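Local coordinates for protein protease 2A (Rhinovirus C, PDB 5X45) that probably acts as a chymotrypsin-like cysteine protease that cleaves the viral polyprotein, and carries a structural zinc ion, at residues Y16-L21 and T34-V39; H90-L95 and A130-R135. One frame throughout, in Å; residues are numbered along the deposited sequence.

The two contacts illustrate how a chymotrypsin-like protease builds an active site where its two sheet domains meet. Contact 1 (16-21 with 34-39) lies in the N-terminal four-stranded sheet and pairs H20 with D36, consistent with two members of the catalytic triad; contact 2 (90-95 with 130-135) starts the return of the chain into the C-terminal barrel. Their centres are about 10 Å apart. A probable hydrogen bond, T34 O to Y93 N at 2.9 Å, joins them, and Q92 NE2 packs on D36 CB at 3.5 Å. On the barrel side, the zinc ion is about 10 Å from the D133 side chain.

Contact 1: residues Y16-L21 and T34-V39; sequences YKCAHL and TADLQV
In the N-terminal sheet of this chymotrypsin-like fold, an antiparallel strand pair runs out into a short 3-10 turn on one side and, on the other, into D36, the first residue of a G1 beta bulge against strand 28-32, so that H20 and D36 come together, as expected for the His-Asp pair of a catalytic triad. The backbone forms the frame. K17 and Q38 make a hydrogen-bonded pair, K17 N to Q38 O at 2.9 Å and Q38 N to K17 O at 2.9 Å, both nearly straight and close to the C=O axes. Y16 with V39 and C18 with L37 are non-hydrogen-bonded pairs around it. D36 lies in the left-handed helical region (phi/psi 48/48°). D36 O accepts from A19 N at 3.0 Å, the donor standing above the carbonyl plane rather than on a lone pair.

Apolar contact gathers on the face carrying Y16 and V39, whose side chains run alongside each other. V39 CG1 sits over the centre of the Y16 ring, 3.9 Å from its centroid, a CH-pi contact, while CG2 meets ring atom CD2.

The polar contacts centre on the D36 carboxylate, set anti to the backbone N and buried. H20 CG occupies the crowded position between N and the carbonyl carbon, turning its ring edge to the carboxylate with the two planes 25° apart. Y87 OH bonds OD1 from outside, and Y86 stacks on the H20 ring. The nearby negative charge would be expected to favour a protonated ND1. Weak bonds from that nitrogen reach both oxygens: H20 ND1 lies 3.0 Å from D36 OD2 and 3.4 Å from D36 OD1.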
ATOM      1  N   TYR A  16      -2.523   8.603   2.983  1.00 27.96           N
ATOM      2  CA  TYR A  16      -2.039   7.851   1.828  1.00 27.32           C
ATOM      3  C   TYR A  16      -3.112   6.883   1.350  1.00 23.35           C
ATOM      4  O   TYR A  16      -3.588   6.052   2.119  1.00 26.54           O
ATOM      5  CB  TYR A  16      -0.761   7.085   2.188  1.00 23.13           C
ATOM      6  CG  TYR A  16       0.404   7.947   2.613  1.00 23.61           C
ATOM      7  CD1 TYR A  16       0.398   8.632   3.833  1.00 26.85           C
ATOM      8  CD2 TYR A  16       1.533   8.041   1.815  1.00 23.42           C
ATOM      9  CE1 TYR A  16       1.486   9.421   4.221  1.00 25.50           C
ATOM     10  CE2 TYR A  16       2.618   8.818   2.193  1.00 40.50           C
ATOM     11  CZ  TYR A  16       2.591   9.502   3.389  1.00 36.87           C
ATOM     12  OH  TYR A  16       3.681  10.259   3.732  1.00 43.69           O
ATOM     13  N   LYS A  17      -3.495   6.983   0.084  1.00 25.60           N
ATOM     14  CA  LYS A  17      -4.515   6.097  -0.460  1.00 28.97           C
ATOM     15  C   LYS A  17      -4.060   5.535  -1.795  1.00 26.88           C
ATOM     16  O   LYS A  17      -3.193   6.111  -2.451  1.00 37.35           O
ATOM     17  CB  LYS A  17      -5.840   6.843  -0.637  1.00 29.95           C
ATOM     18  CG  LYS A  17      -6.294   7.594   0.601  1.00 38.04           C
ATOM     19  CD  LYS A  17      -7.706   8.134   0.473  1.00 49.94           C
ATOM     20  CE  LYS A  17      -8.662   7.293   1.317  1.00 56.97           C
ATOM     21  NZ  LYS A  17     -10.085   7.712   1.184  1.00 64.05           N
ATOM     22  N   CYS A  18      -4.655   4.447  -2.197  1.00 27.62           N
ATOM     23  CA  CYS A  18      -4.418   3.912  -3.493  1.00 28.13           C
ATOM     24  C   CYS A  18      -5.140   4.819  -4.440  1.00 39.26           C
ATOM     25  O   CYS A  18      -6.263   5.146  -4.219  1.00 40.85           O
ATOM     26  CB  CYS A  18      -4.954   2.500  -3.562  1.00 35.32           C
ATOM     27  SG  CYS A  18      -3.852   1.280  -2.883  1.00 47.38           S
ATOM     28  N   ALA A  19      -4.482   5.256  -5.490  1.00 39.78           N
ATOM     29  CA  ALA A  19      -5.022   6.287  -6.334  1.00 40.71           C
ATOM     30  C   ALA A  19      -6.344   5.956  -7.020  1.00 39.82           C
ATOM     31  O   ALA A  19      -7.166   6.816  -7.186  1.00 27.97           O
ATOM     32  CB  ALA A  19      -3.991   6.776  -7.315  1.00 25.46           C
ATOM     33  N   HIS A  20      -6.543   4.715  -7.398  1.00 30.24           N
ATOM     34  CA  HIS A  20      -7.742   4.340  -8.077  1.00 29.49           C
ATOM     35  C   HIS A  20      -8.968   4.298  -7.191  1.00 47.27           C
ATOM     36  O   HIS A  20     -10.064   4.132  -7.664  1.00 46.95           O
ATOM     37  CB  HIS A  20      -7.538   3.050  -8.788  1.00 20.00           C
ATOM     38  CG  HIS A  20      -7.550   1.885  -7.889  1.00 20.00           C
ATOM     39  ND1 HIS A  20      -6.444   1.492  -7.184  1.00 20.00           N
ATOM     40  CD2 HIS A  20      -8.533   1.024  -7.570  1.00 20.00           C
ATOM     41  CE1 HIS A  20      -6.747   0.438  -6.462  1.00 20.00           C
ATOM     42  NE2 HIS A  20      -8.006   0.130  -6.683  1.00 20.00           N
ATOM     43  N   LEU A  21      -8.770   4.511  -5.909  1.00 40.77           N
ATOM     44  CA  LEU A  21      -9.825   4.457  -4.946  1.00 35.48           C
ATOM     45  C   LEU A  21     -10.213   5.836  -4.509  1.00 36.43           C
ATOM     46  O   LEU A  21     -11.019   5.998  -3.638  1.00 38.93           O
ATOM     47  CB  LEU A  21      -9.346   3.686  -3.735  1.00 29.07           C
ATOM     48  CG  LEU A  21      -9.817   2.274  -3.507  1.00 42.08           C
ATOM     49  CD1 LEU A  21     -10.444   1.646  -4.720  1.00 42.52           C
ATOM     50  CD2 LEU A  21      -8.636   1.462  -3.088  1.00 55.79           C
ATOM     51  N   THR A  34       2.297   5.505 -11.238  1.00 27.66           N
ATOM     52  CA  THR A  34       3.300   4.456 -11.396  1.00 44.31           C
ATOM     53  C   THR A  34       3.529   3.749 -10.061  1.00 43.32           C
ATOM     54  O   THR A  34       4.273   2.768  -9.975  1.00 42.48           O
ATOM     55  CB  THR A  34       4.634   5.012 -11.939  1.00 45.92           C
ATOM     56  OG1 THR A  34       4.992   6.202 -11.219  1.00 49.32           O
ATOM     57  CG2 THR A  34       4.503   5.342 -13.417  1.00 37.79           C
ATOM     58  N   ALA A  35       2.895   4.268  -9.014  1.00 35.18           N
ATOM     59  CA  ALA A  35       2.903   3.617  -7.715  1.00 32.75           C
ATOM     60  C   ALA A  35       1.478   3.416  -7.205  1.00 35.14           C
ATOM     61  O   ALA A  35       1.285   2.984  -6.063  1.00 27.68           O
ATOM     62  CB  ALA A  35       3.713   4.434  -6.721  1.00 30.89           C
ATOM     63  N   ASP A  36       0.495   3.750  -8.049  1.00 30.76           N
ATOM     64  CA  ASP A  36      -0.926   3.707  -7.686  1.00 32.06           C
ATOM     65  C   ASP A  36      -1.146   4.391  -6.332  1.00 30.61           C
ATOM     66  O   ASP A  36      -1.840   3.871  -5.448  1.00 28.67           O
ATOM     67  CB  ASP A  36      -1.436   2.261  -7.660  1.00 28.98           C
ATOM     68  CG  ASP A  36      -2.946   2.178  -7.519  1.00 51.42           C
ATOM     69  OD1 ASP A  36      -3.620   3.166  -7.880  1.00 57.96           O
ATOM     70  OD2 ASP A  36      -3.456   1.139  -7.039  1.00 62.91           O
ATOM     71  N   LEU A  37      -0.570   5.577  -6.185  1.00 23.55           N
ATOM     72  CA  LEU A  37      -0.507   6.234  -4.884  1.00 25.62           C
ATOM     73  C   LEU A  37      -0.936   7.679  -4.947  1.00 29.66           C
ATOM     74  O   LEU A  37      -0.494   8.435  -5.813  1.00 32.64           O
ATOM     75  CB  LEU A  37       0.913   6.169  -4.326  1.00 22.67           C
ATOM     76  CG  LEU A  37       1.109   6.784  -2.945  1.00 27.71           C
ATOM     77  CD1 LEU A  37       0.404   5.950  -1.864  1.00 27.01           C
ATOM     78  CD2 LEU A  37       2.587   6.933  -2.642  1.00 22.84           C
ATOM     79  N   GLN A  38      -1.797   8.064  -4.017  1.00 28.31           N
ATOM     80  CA  GLN A  38      -2.164   9.461  -3.854  1.00 23.49           C
ATOM     81  C   GLN A  38      -1.918   9.871  -2.417  1.00 23.48           C
ATOM     82  O   GLN A  38      -2.256   9.132  -1.497  1.00 23.29           O
ATOM     83  CB  GLN A  38      -3.623   9.706  -4.227  1.00 24.33           C
ATOM     84  CG  GLN A  38      -4.091  11.104  -3.834  1.00 35.87           C
ATOM     85  CD  GLN A  38      -5.433  11.493  -4.422  1.00 37.82           C
ATOM     86  OE1 GLN A  38      -5.829  11.020  -5.492  1.00 36.93           O
ATOM     87  NE2 GLN A  38      -6.161  12.336  -3.701  1.00 33.33           N
ATOM     88  N   VAL A  39      -1.284  11.020  -2.217  1.00 23.97           N
ATOM     89  CA  VAL A  39      -1.076  11.496  -0.860  1.00 26.82           C
ATOM     90  C   VAL A  39      -1.716  12.866  -0.676  1.00 34.37           C
ATOM     91  O   VAL A  39      -1.490  13.781  -1.471  1.00 26.47           O
ATOM     92  CB  VAL A  39       0.407  11.585  -0.494  1.00 28.78           C
ATOM     93  CG1 VAL A  39       0.547  11.908   0.996  1.00 31.17           C
ATOM     94  CG2 VAL A  39       1.109  10.285  -0.824  1.00 23.55           C
TER

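Contact 2: residues H90-L95 and A130-R135; sequences HIQYNL and AFTDLR
This is a buried strand-to-strand junction at a chain corner, where the 78-81/90-93 hairpin passes into the C-terminal six-stranded antiparallel barrel of the chymotrypsin-like fold. Strand 95-98 lies beside strand 129-133 in that barrel, and L95 with T132 is a non-hydrogen-bonded antiparallel pair, CA to CA 4.8 Å. The corner is N94, whose positive phi (phi/psi 55/68°) swings the chain from one sheet to the other. Its carbonyl begins the barrel pairing: D133 N donates to N94 O at 3.1 Å, almost straight at 176° and in the carbonyl plane.

Next to this bond, L95 brings its CA to 3.2 Å from F131 O in a CA-H...O contact. The L95 side chain, with CG beside its own backbone N, extends CD2 to A130 CB at 3.8 Å. On the other side of the corner, Q92 has an extended chain whose side chain crosses that of T132 obliquely, Q92 OE1 coming within 4.0 Å of T132 CG2. The same amide is gripped at both ends: OE1 is bonded to T122 OG1, and NE2 donates to H90 NE2, close to both the amide and the ring plane, which would fix the amide's rotation.

Past the paired residues, D133 directs its CB at N94 O, while its carboxylate holds the following turn. OD1 accepts from R135 N, forming an Asx turn, and also uses its syn lone pair for R135 NE. R135 NH1 reaches back to the carbonyl of the zinc ligand C55. In this salt bridge the guanidinium grips the carboxylate side-on, through NE and NH2, the second bond running from R135 NH2 to D133 OD2 at 2.8 Å.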
ATOM      1  N   HIS A  90       0.140  -2.526 -16.875  1.00 39.18           N
ATOM      2  CA  HIS A  90       1.111  -1.436 -16.730  1.00 36.77           C
ATOM      3  C   HIS A  90       2.219  -1.779 -15.742  1.00 36.97           C
ATOM      4  O   HIS A  90       2.099  -2.728 -14.966  1.00 35.15           O
ATOM      5  CB  HIS A  90       0.420  -0.158 -16.265  1.00 36.44           C
ATOM      6  CG  HIS A  90      -0.090  -0.238 -14.862  1.00 36.08           C
ATOM      7  ND1 HIS A  90      -1.185  -0.997 -14.510  1.00 45.27           N
ATOM      8  CD2 HIS A  90       0.362   0.327 -13.718  1.00 34.48           C
ATOM      9  CE1 HIS A  90      -1.391  -0.891 -13.208  1.00 43.66           C
ATOM     10  NE2 HIS A  90      -0.468  -0.094 -12.704  1.00 36.75           N
ATOM     11  N   ILE A  91       3.293  -0.993 -15.773  1.00 35.13           N
ATOM     12  CA  ILE A  91       4.416  -1.167 -14.852  1.00 31.82           C
ATOM     13  C   ILE A  91       4.241  -0.293 -13.611  1.00 31.98           C
ATOM     14  O   ILE A  91       3.860   0.868 -13.713  1.00 41.93           O
ATOM     15  CB  ILE A  91       5.768  -0.817 -15.515  1.00 32.88           C
ATOM     16  CG1 ILE A  91       6.021  -1.674 -16.765  1.00 34.57           C
ATOM     17  CG2 ILE A  91       6.904  -0.951 -14.509  1.00 31.21           C
ATOM     18  CD1 ILE A  91       5.782  -3.143 -16.591  1.00 34.82           C
ATOM     19  N   GLN A  92       4.525  -0.859 -12.441  1.00 29.67           N
ATOM     20  CA  GLN A  92       4.583  -0.084 -11.211  1.00 33.94           C
ATOM     21  C   GLN A  92       5.982  -0.178 -10.599  1.00 26.52           C
ATOM     22  O   GLN A  92       6.750  -1.077 -10.925  1.00 26.94           O
ATOM     23  CB  GLN A  92       3.509  -0.551 -10.219  1.00 26.26           C
ATOM     24  CG  GLN A  92       2.119   0.001 -10.537  1.00 36.14           C
ATOM     25  CD  GLN A  92       1.108  -0.203  -9.417  1.00 30.71           C
ATOM     26  OE1 GLN A  92       1.467  -0.303  -8.242  1.00 32.34           O
ATOM     27  NE2 GLN A  92      -0.169  -0.242  -9.779  1.00 27.92           N
ATOM     28  N   TYR A  93       6.316   0.786  -9.748  1.00 30.17           N
ATOM     29  CA  TYR A  93       7.660   0.896  -9.176  1.00 31.16           C
ATOM     30  C   TYR A  93       7.666   0.741  -7.656  1.00 33.93           C
ATOM     31  O   TYR A  93       6.644   0.955  -6.994  1.00 32.47           O
ATOM     32  CB  TYR A  93       8.294   2.232  -9.579  1.00 27.40           C
ATOM     33  CG  TYR A  93       8.525   2.331 -11.069  1.00 28.90           C
ATOM     34  CD1 TYR A  93       9.687   1.822 -11.648  1.00 37.01           C
ATOM     35  CD2 TYR A  93       7.567   2.884 -11.907  1.00 38.35           C
ATOM     36  CE1 TYR A  93       9.897   1.889 -13.022  1.00 33.26           C
ATOM     37  CE2 TYR A  93       7.765   2.954 -13.275  1.00 40.93           C
ATOM     38  CZ  TYR A  93       8.934   2.457 -13.826  1.00 42.51           C
ATOM     39  OH  TYR A  93       9.137   2.524 -15.185  1.00 55.29           O
ATOM     40  N   ASN A  94       8.819   0.345  -7.117  1.00 32.63           N
ATOM     41  CA  ASN A  94       9.011   0.182  -5.675  1.00 26.46           C
ATOM     42  C   ASN A  94       8.002  -0.751  -5.017  1.00 31.62           C
ATOM     43  O   ASN A  94       7.162  -0.330  -4.218  1.00 31.37           O
ATOM     44  CB  ASN A  94       8.996   1.549  -4.977  1.00 27.09           C
ATOM     45  CG  ASN A  94      10.126   2.457  -5.454  1.00 35.12           C
ATOM     46  OD1 ASN A  94       9.891   3.507  -6.050  1.00 39.08           O
ATOM     47  ND2 ASN A  94      11.360   2.050  -5.187  1.00 27.70           N
ATOM     48  N   LEU A  95       8.091  -2.031  -5.356  1.00 31.94           N
ATOM     49  CA  LEU A  95       7.179  -3.002  -4.789  1.00 22.85           C
ATOM     50  C   LEU A  95       7.851  -3.934  -3.800  1.00 26.07           C
ATOM     51  O   LEU A  95       9.026  -4.287  -3.939  1.00 25.27           O
ATOM     52  CB  LEU A  95       6.509  -3.816  -5.894  1.00 23.46           C
ATOM     53  CG  LEU A  95       5.518  -2.912  -6.621  1.00 33.30           C
ATOM     54  CD1 LEU A  95       6.048  -2.551  -7.996  1.00 29.91           C
ATOM     55  CD2 LEU A  95       4.117  -3.512  -6.674  1.00 36.49           C
ATOM     56  N   ALA A 130       1.353  -8.024  -3.621  1.00 26.46           N
ATOM     57  CA  ALA A 130       2.285  -6.945  -3.929  1.00 24.92           C
ATOM     58  C   ALA A 130       1.914  -5.690  -3.160  1.00 27.22           C
ATOM     59  O   ALA A 130       0.763  -5.248  -3.179  1.00 27.28           O
ATOM     60  CB  ALA A 130       2.291  -6.656  -5.423  1.00 25.56           C
ATOM     61  N   PHE A 131       2.896  -5.109  -2.493  1.00 22.41           N
ATOM     62  CA  PHE A 131       2.666  -3.891  -1.743  1.00 29.05           C
ATOM     63  C   PHE A 131       3.453  -2.754  -2.383  1.00 28.06           C
ATOM     64  O   PHE A 131       4.580  -2.969  -2.840  1.00 21.35           O
ATOM     65  CB  PHE A 131       3.097  -4.056  -0.276  1.00 21.13           C
ATOM     66  CG  PHE A 131       2.564  -5.298   0.397  1.00 23.35           C
ATOM     67  CD1 PHE A 131       3.250  -6.508   0.303  1.00 22.74           C
ATOM     68  CD2 PHE A 131       1.394  -5.249   1.152  1.00 22.07           C
ATOM     69  CE1 PHE A 131       2.770  -7.649   0.939  1.00 31.83           C
ATOM     70  CE2 PHE A 131       0.910  -6.386   1.791  1.00 25.18           C
ATOM     71  CZ  PHE A 131       1.600  -7.592   1.683  1.00 24.10           C
ATOM     72  N   THR A 132       2.877  -1.555  -2.427  1.00 24.28           N
ATOM     73  CA  THR A 132       3.707  -0.388  -2.680  1.00 33.99           C
ATOM     74  C   THR A 132       4.424  -0.038  -1.386  1.00 26.96           C
ATOM     75  O   THR A 132       3.816   0.052  -0.325  1.00 26.97           O
ATOM     76  CB  THR A 132       2.935   0.849  -3.182  1.00 29.13           C
ATOM     77  OG1 THR A 132       2.123   1.381  -2.133  1.00 60.06           O
ATOM     78  CG2 THR A 132       2.077   0.491  -4.325  1.00 22.27           C
ATOM     79  N   ASP A 133       5.731   0.124  -1.493  1.00 23.01           N
ATOM     80  CA  ASP A 133       6.549   0.560  -0.390  1.00 29.31           C
ATOM     81  C   ASP A 133       6.320   2.063  -0.226  1.00 32.81           C
ATOM     82  O   ASP A 133       6.564   2.836  -1.153  1.00 38.74           O
ATOM     83  CB  ASP A 133       8.023   0.231  -0.672  1.00 22.61           C
ATOM     84  CG  ASP A 133       8.934   0.465   0.533  1.00 42.58           C
ATOM     85  OD1 ASP A 133       8.548   1.198   1.478  1.00 31.20           O
ATOM     86  OD2 ASP A 133      10.049  -0.104   0.530  1.00 48.78           O
ATOM     87  N   LEU A 134       5.845   2.470   0.948  1.00 26.66           N
ATOM     88  CA  LEU A 134       5.489   3.864   1.192  1.00 27.18           C
ATOM     89  C   LEU A 134       6.703   4.699   1.579  1.00 28.35           C
ATOM     90  O   LEU A 134       6.669   5.927   1.494  1.00 41.85           O
ATOM     91  CB  LEU A 134       4.437   3.966   2.296  1.00 29.62           C
ATOM     92  CG  LEU A 134       3.114   3.294   1.959  1.00 32.13           C
ATOM     93  CD1 LEU A 134       2.209   3.354   3.170  1.00 33.85           C
ATOM     94  CD2 LEU A 134       2.462   3.913   0.736  1.00 30.01           C
ATOM     95  N   ARG A 135       7.766   4.033   2.019  1.00 25.62           N
ATOM     96  CA  ARG A 135       8.958   4.728   2.507  1.00 33.23           C
ATOM     97  C   ARG A 135       9.607   5.680   1.484  1.00 34.48           C
ATOM     98  O   ARG A 135       9.972   6.804   1.849  1.00 39.16           O
ATOM     99  CB  ARG A 135       9.979   3.710   3.029  1.00 29.81           C
ATOM    100  CG  ARG A 135       9.512   3.028   4.311  1.00 35.20           C
ATOM    101  CD  ARG A 135      10.390   1.850   4.686  1.00 38.86           C
ATOM    102  NE  ARG A 135      10.252   0.770   3.715  1.00 33.58           N
ATOM    103  CZ  ARG A 135      10.667  -0.476   3.913  1.00 37.28           C
ATOM    104  NH1 ARG A 135      11.229  -0.814   5.067  1.00 37.94           N
ATOM    105  NH2 ARG A 135      10.496  -1.389   2.963  1.00 42.56           N
TER